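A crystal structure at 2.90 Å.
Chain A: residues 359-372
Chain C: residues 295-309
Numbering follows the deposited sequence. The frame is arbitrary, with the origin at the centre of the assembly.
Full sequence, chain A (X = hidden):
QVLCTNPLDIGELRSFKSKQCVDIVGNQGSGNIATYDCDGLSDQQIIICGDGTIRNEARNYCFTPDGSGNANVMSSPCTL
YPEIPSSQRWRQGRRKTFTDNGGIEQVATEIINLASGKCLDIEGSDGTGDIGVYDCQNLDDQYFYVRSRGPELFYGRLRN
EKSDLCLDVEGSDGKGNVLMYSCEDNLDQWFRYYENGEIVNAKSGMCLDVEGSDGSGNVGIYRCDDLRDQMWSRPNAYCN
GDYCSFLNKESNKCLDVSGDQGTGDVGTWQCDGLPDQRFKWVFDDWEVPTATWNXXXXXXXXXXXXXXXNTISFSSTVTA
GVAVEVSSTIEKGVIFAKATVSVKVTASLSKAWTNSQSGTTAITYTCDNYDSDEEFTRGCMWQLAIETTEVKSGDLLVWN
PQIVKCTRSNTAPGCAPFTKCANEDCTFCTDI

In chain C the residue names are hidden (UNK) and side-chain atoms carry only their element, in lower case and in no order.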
# COMPACT_ATOMS: atom_id res chain seq x y z
N GLY A 359 15.93 -18.15 9.69
CA GLY A 359 15.45 -16.89 10.20
C GLY A 359 15.92 -15.79 9.27
O GLY A 359 17.06 -15.80 8.76
N THR A 360 15.05 -14.85 9.01
CA THR A 360 15.50 -13.72 8.21
C THR A 360 15.06 -12.36 8.74
O THR A 360 14.00 -12.23 9.34
CB THR A 360 15.23 -13.90 6.70
OG1 THR A 360 14.75 -12.66 6.20
CG2 THR A 360 14.21 -15.02 6.41
N THR A 361 15.92 -11.36 8.59
CA THR A 361 15.57 -9.98 8.95
C THR A 361 15.57 -9.14 7.68
O THR A 361 16.35 -9.41 6.77
CB THR A 361 16.56 -9.34 9.92
OG1 THR A 361 17.78 -9.11 9.23
CG2 THR A 361 16.82 -10.24 11.12
N ALA A 362 14.68 -8.15 7.63
CA ALA A 362 14.59 -7.29 6.46
C ALA A 362 14.29 -5.86 6.85
O ALA A 362 13.21 -5.58 7.34
CB ALA A 362 13.55 -7.81 5.49
N ILE A 363 15.24 -4.97 6.65
CA ILE A 363 15.04 -3.57 6.99
C ILE A 363 14.76 -2.78 5.73
O ILE A 363 15.47 -2.94 4.74
CB ILE A 363 16.25 -2.97 7.71
CG1 ILE A 363 16.81 -3.98 8.70
CG2 ILE A 363 15.88 -1.68 8.42
CD1 ILE A 363 16.95 -3.42 10.10
N THR A 364 13.74 -1.95 5.75
CA THR A 364 13.48 -1.14 4.57
C THR A 364 13.51 0.35 4.87
O THR A 364 13.03 0.79 5.91
CB THR A 364 12.22 -1.58 3.79
OG1 THR A 364 11.33 -0.47 3.71
CG2 THR A 364 11.49 -2.75 4.46
N TYR A 365 14.14 1.12 3.97
CA TYR A 365 14.33 2.57 4.10
C TYR A 365 13.67 3.27 2.94
O TYR A 365 13.81 2.82 1.82
CB TYR A 365 15.81 2.93 4.07
CG TYR A 365 16.70 2.18 5.03
CD1 TYR A 365 17.06 2.75 6.25
CD2 TYR A 365 17.22 0.93 4.71
CE1 TYR A 365 17.89 2.08 7.13
CE2 TYR A 365 18.05 0.25 5.58
CZ TYR A 365 18.38 0.82 6.79
OH TYR A 365 19.20 0.14 7.66
N THR A 366 12.98 4.38 3.18
CA THR A 366 12.42 5.17 2.06
C THR A 366 12.90 6.63 2.09
O THR A 366 13.10 7.21 3.15
CB THR A 366 10.87 5.13 2.04
OG1 THR A 366 10.37 5.73 3.23
CG2 THR A 366 10.35 3.71 1.98
N CYS A 367 13.12 7.23 0.93
CA CYS A 367 13.53 8.64 0.88
C CYS A 367 12.29 9.52 0.86
O CYS A 367 11.55 9.51 -0.12
CB CYS A 367 14.38 8.94 -0.35
SG CYS A 367 16.07 8.28 -0.30
N ASP A 368 12.08 10.27 1.94
CA ASP A 368 10.85 11.04 2.11
C ASP A 368 11.07 12.55 2.05
O ASP A 368 10.19 13.32 1.61
CB ASP A 368 10.17 10.68 3.43
CG ASP A 368 9.64 9.25 3.45
OD1 ASP A 368 9.47 8.62 2.38
OD2 ASP A 368 9.38 8.77 4.58
N ASN A 369 12.23 12.99 2.51
CA ASN A 369 12.49 14.41 2.60
C ASN A 369 13.95 14.71 2.44
O ASN A 369 14.78 13.84 2.73
CB ASN A 369 12.05 14.90 3.97
CG ASN A 369 12.66 14.09 5.09
OD1 ASN A 369 13.88 14.16 5.33
ND2 ASN A 369 11.81 13.33 5.80
N TYR A 370 14.29 15.92 1.99
CA TYR A 370 15.68 16.37 1.99
C TYR A 370 16.04 16.95 3.36
O TYR A 370 15.16 17.16 4.18
CB TYR A 370 15.90 17.41 0.92
CG TYR A 370 15.38 17.03 -0.44
CD1 TYR A 370 14.31 17.72 -1.01
CD2 TYR A 370 15.95 15.98 -1.16
CE1 TYR A 370 13.82 17.36 -2.26
CE2 TYR A 370 15.47 15.61 -2.41
CZ TYR A 370 14.40 16.31 -2.95
OH TYR A 370 13.93 15.95 -4.19
N ASP A 371 17.32 17.21 3.62
CA ASP A 371 17.72 17.87 4.88
C ASP A 371 17.00 19.20 5.16
O ASP A 371 16.78 19.57 6.31
CB ASP A 371 19.24 18.05 4.98
CG ASP A 371 19.97 16.74 5.26
OD1 ASP A 371 19.33 15.76 5.72
OD2 ASP A 371 21.19 16.67 5.04
N SER A 372 16.62 19.89 4.08
CA SER A 372 15.88 21.13 4.16
C SER A 372 14.44 20.92 4.62
O SER A 372 13.73 21.87 4.88
CB SER A 372 15.89 21.81 2.80
OG SER A 372 15.11 21.10 1.86
N UNK C 295 21.07 -0.83 17.82
CA UNK C 295 20.53 -0.10 16.69
C UNK C 295 20.36 -1.03 15.51
O UNK C 295 21.27 -1.78 15.18
s UNK C 295 22.10 2.26 13.97
c UNK C 295 23.09 3.47 14.89
c UNK C 295 20.87 1.92 15.22
c UNK C 295 21.46 1.03 16.30
N UNK C 296 19.19 -1.00 14.85
CA UNK C 296 19.02 -1.85 13.69
C UNK C 296 19.06 -1.13 12.37
O UNK C 296 19.38 -1.74 11.35
c UNK C 296 16.47 -1.92 13.88
c UNK C 296 17.75 -2.69 13.63
c UNK C 296 17.88 -4.03 14.30
N UNK C 297 18.72 0.15 12.36
CA UNK C 297 18.82 0.96 11.14
C UNK C 297 18.55 2.41 11.43
O UNK C 297 17.75 2.73 12.32
N UNK C 298 19.22 3.30 10.70
CA UNK C 298 18.95 4.74 10.79
C UNK C 298 18.65 5.34 9.43
O UNK C 298 19.34 5.05 8.46
s UNK C 298 20.41 5.13 13.13
c UNK C 298 20.11 5.53 11.41
N UNK C 299 17.63 6.18 9.38
CA UNK C 299 17.32 6.93 8.20
C UNK C 299 17.23 8.39 8.57
O UNK C 299 16.38 8.81 9.38
o UNK C 299 14.80 6.70 5.56
c UNK C 299 16.02 6.47 7.58
c UNK C 299 15.82 7.03 6.21
o UNK C 299 16.69 7.80 5.77
N UNK C 300 18.13 9.16 7.98
CA UNK C 300 18.22 10.57 8.25
C UNK C 300 17.11 11.32 7.53
O UNK C 300 16.75 12.45 7.91
c UNK C 300 21.27 12.90 7.86
c UNK C 300 19.58 11.07 7.78
c UNK C 300 19.83 12.54 8.07
o UNK C 300 22.16 12.12 8.20
n UNK C 300 21.52 14.09 7.31
N UNK C 301 16.55 10.69 6.51
CA UNK C 301 15.59 11.37 5.67
C UNK C 301 14.25 10.68 5.39
O UNK C 301 13.60 10.98 4.38
c UNK C 301 17.36 12.80 4.60
o UNK C 301 17.08 13.95 4.95
n UNK C 301 18.61 12.39 4.43
c UNK C 301 16.28 11.76 4.38
N UNK C 302 13.82 9.80 6.29
CA UNK C 302 12.54 9.14 6.13
C UNK C 302 12.32 7.94 7.02
O UNK C 302 12.98 7.75 8.02
N UNK C 303 11.35 7.14 6.62
CA UNK C 303 10.89 6.02 7.42
C UNK C 303 11.94 4.91 7.58
O UNK C 303 12.84 4.77 6.77
n UNK C 303 6.01 6.95 9.06
c UNK C 303 6.38 5.52 8.81
c UNK C 303 7.87 5.36 8.55
c UNK C 303 9.61 5.47 6.76
c UNK C 303 8.31 6.05 7.27
N UNK C 304 11.80 4.13 8.65
CA UNK C 304 12.52 2.88 8.83
C UNK C 304 11.51 1.84 9.35
O UNK C 304 10.80 2.08 10.33
c UNK C 304 13.57 3.02 9.97
c UNK C 304 14.62 4.08 9.70
c UNK C 304 14.15 1.68 10.39
N UNK C 305 11.44 0.70 8.70
CA UNK C 305 10.68 -0.41 9.25
C UNK C 305 11.43 -1.73 9.11
O UNK C 305 12.35 -1.86 8.29
c UNK C 305 9.33 -0.49 8.57
o UNK C 305 9.51 -0.78 7.20
N UNK C 306 11.04 -2.71 9.92
CA UNK C 306 11.63 -4.03 9.77
C UNK C 306 10.62 -5.17 9.74
O UNK C 306 9.50 -5.05 10.26
o UNK C 306 13.35 -5.18 14.24
n UNK C 306 14.58 -5.56 12.40
c UNK C 306 13.44 -5.24 13.01
c UNK C 306 12.71 -4.27 10.82
c UNK C 306 12.26 -4.91 12.11
N UNK C 307 11.02 -6.27 9.13
CA UNK C 307 10.26 -7.46 9.18
C UNK C 307 11.20 -8.56 9.64
O UNK C 307 12.29 -8.70 9.07
c UNK C 307 9.70 -7.77 7.81
c UNK C 307 8.55 -8.75 7.83
n UNK C 307 6.86 -9.49 6.29
c UNK C 307 8.14 -9.20 6.45
o UNK C 307 8.96 -9.30 5.55
N UNK C 308 10.77 -9.32 10.66
CA UNK C 308 11.49 -10.47 11.21
C UNK C 308 10.72 -11.76 10.94
O UNK C 308 9.53 -11.85 11.26
c UNK C 308 12.43 -11.44 13.33
c UNK C 308 12.55 -8.51 14.34
c UNK C 308 11.69 -10.27 12.71
c UNK C 308 12.50 -8.99 12.90
N UNK C 309 11.39 -12.74 10.34
CA UNK C 309 10.75 -13.97 9.89
C UNK C 309 11.44 -15.23 10.41
O UNK C 309 12.68 -15.28 10.43
o UNK C 309 9.96 -13.03 7.84
c UNK C 309 10.78 -14.03 8.38

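Position 295 carries two carbons, a sulfur and a terminal carbon, unbranched, with no contact to chain A: a thioether, M295(C). At 296 one carbon carries two others, the fork of valine; CB of V296(C) lies 3.7 Å from I363(A) CD1. Position 297 has no side chain, and an ideal CB there would fall 2.8 Å from Y365(A) OH, a clash, so G297(C) fits; its CA is 3.6 Å from that hydroxyl oxygen. One carbon then one sulfur at 298 gives C298(C), bonded covalently elsewhere in the structure.

At 299 the second of two carbons bears two oxygens, a carboxylate: D299(C). Its CB meets the edge of the Y365(A) ring, 4.1 Å from CD1, and OD2 accepts a hydrogen bond from the backbone N of position 301 at 3.0 Å. Position 300 has three carbons, the last carrying oxygen and nitrogen: Q300(C), whose NE2 donates to D371(A) OD1 at 3.2 Å. The same amide on a chain one carbon shorter makes 301 asparagine. The backbone O of N301(C) accepts from D368(A) N at 3.0 Å and N369(A) N at 3.1 Å.

Position 302 lacks a side chain; phi/psi of 166/-162 calls for glycine, and an ideal CB would lie 2.3 Å from T366(A) O. After G302(C), position 303 has four carbons in a row ending in nitrogen: K303(C), its CB 3.6 Å from T366(A) OG1 while the chain end leads away. The forked three carbons at 304 are V304(C), with CG1 4.3 Å from I363(A) CG2.

One carbon and one oxygen at 305 indicate S305(C), its OG 3.9 Å from T364(A) CG2. Positions 306 and 307 each show three carbons ending in oxygen and nitrogen, hence Q306(C) and Q307(C), on opposite faces of the sheet. Four carbons at 308, forked at the first with one two-carbon arm, give I308(C), paired with T361(A). Carbon then oxygen at 309 is S309(C), CB 4.1 Å from T360(A) CG2.

The contact is an antiparallel sheet in which strand 304-309 pairs with 359-366 at 165°. Reciprocal N-to-O bonds join T360(A) with S309(C), A362(A) with Q307(C) and T364(A) with S305(C), the last pair at 2.9 Å from T364(A) N to S305(C) O and 3.2 Å from S305(C) N to T364(A) O. I363(A) and Y365(A) share one face with V304(C) and reach on to strand 295-299. Beyond the sheet, the side-chain OD2 of D368(A) accepts from the backbone N of K303(C) at 3.3 Å, while the backbone N atoms of D368(A) and N369(A) both donate to N301(C) O.

Chain C, residues 295-309: MVGCDQNGKVSQQIS
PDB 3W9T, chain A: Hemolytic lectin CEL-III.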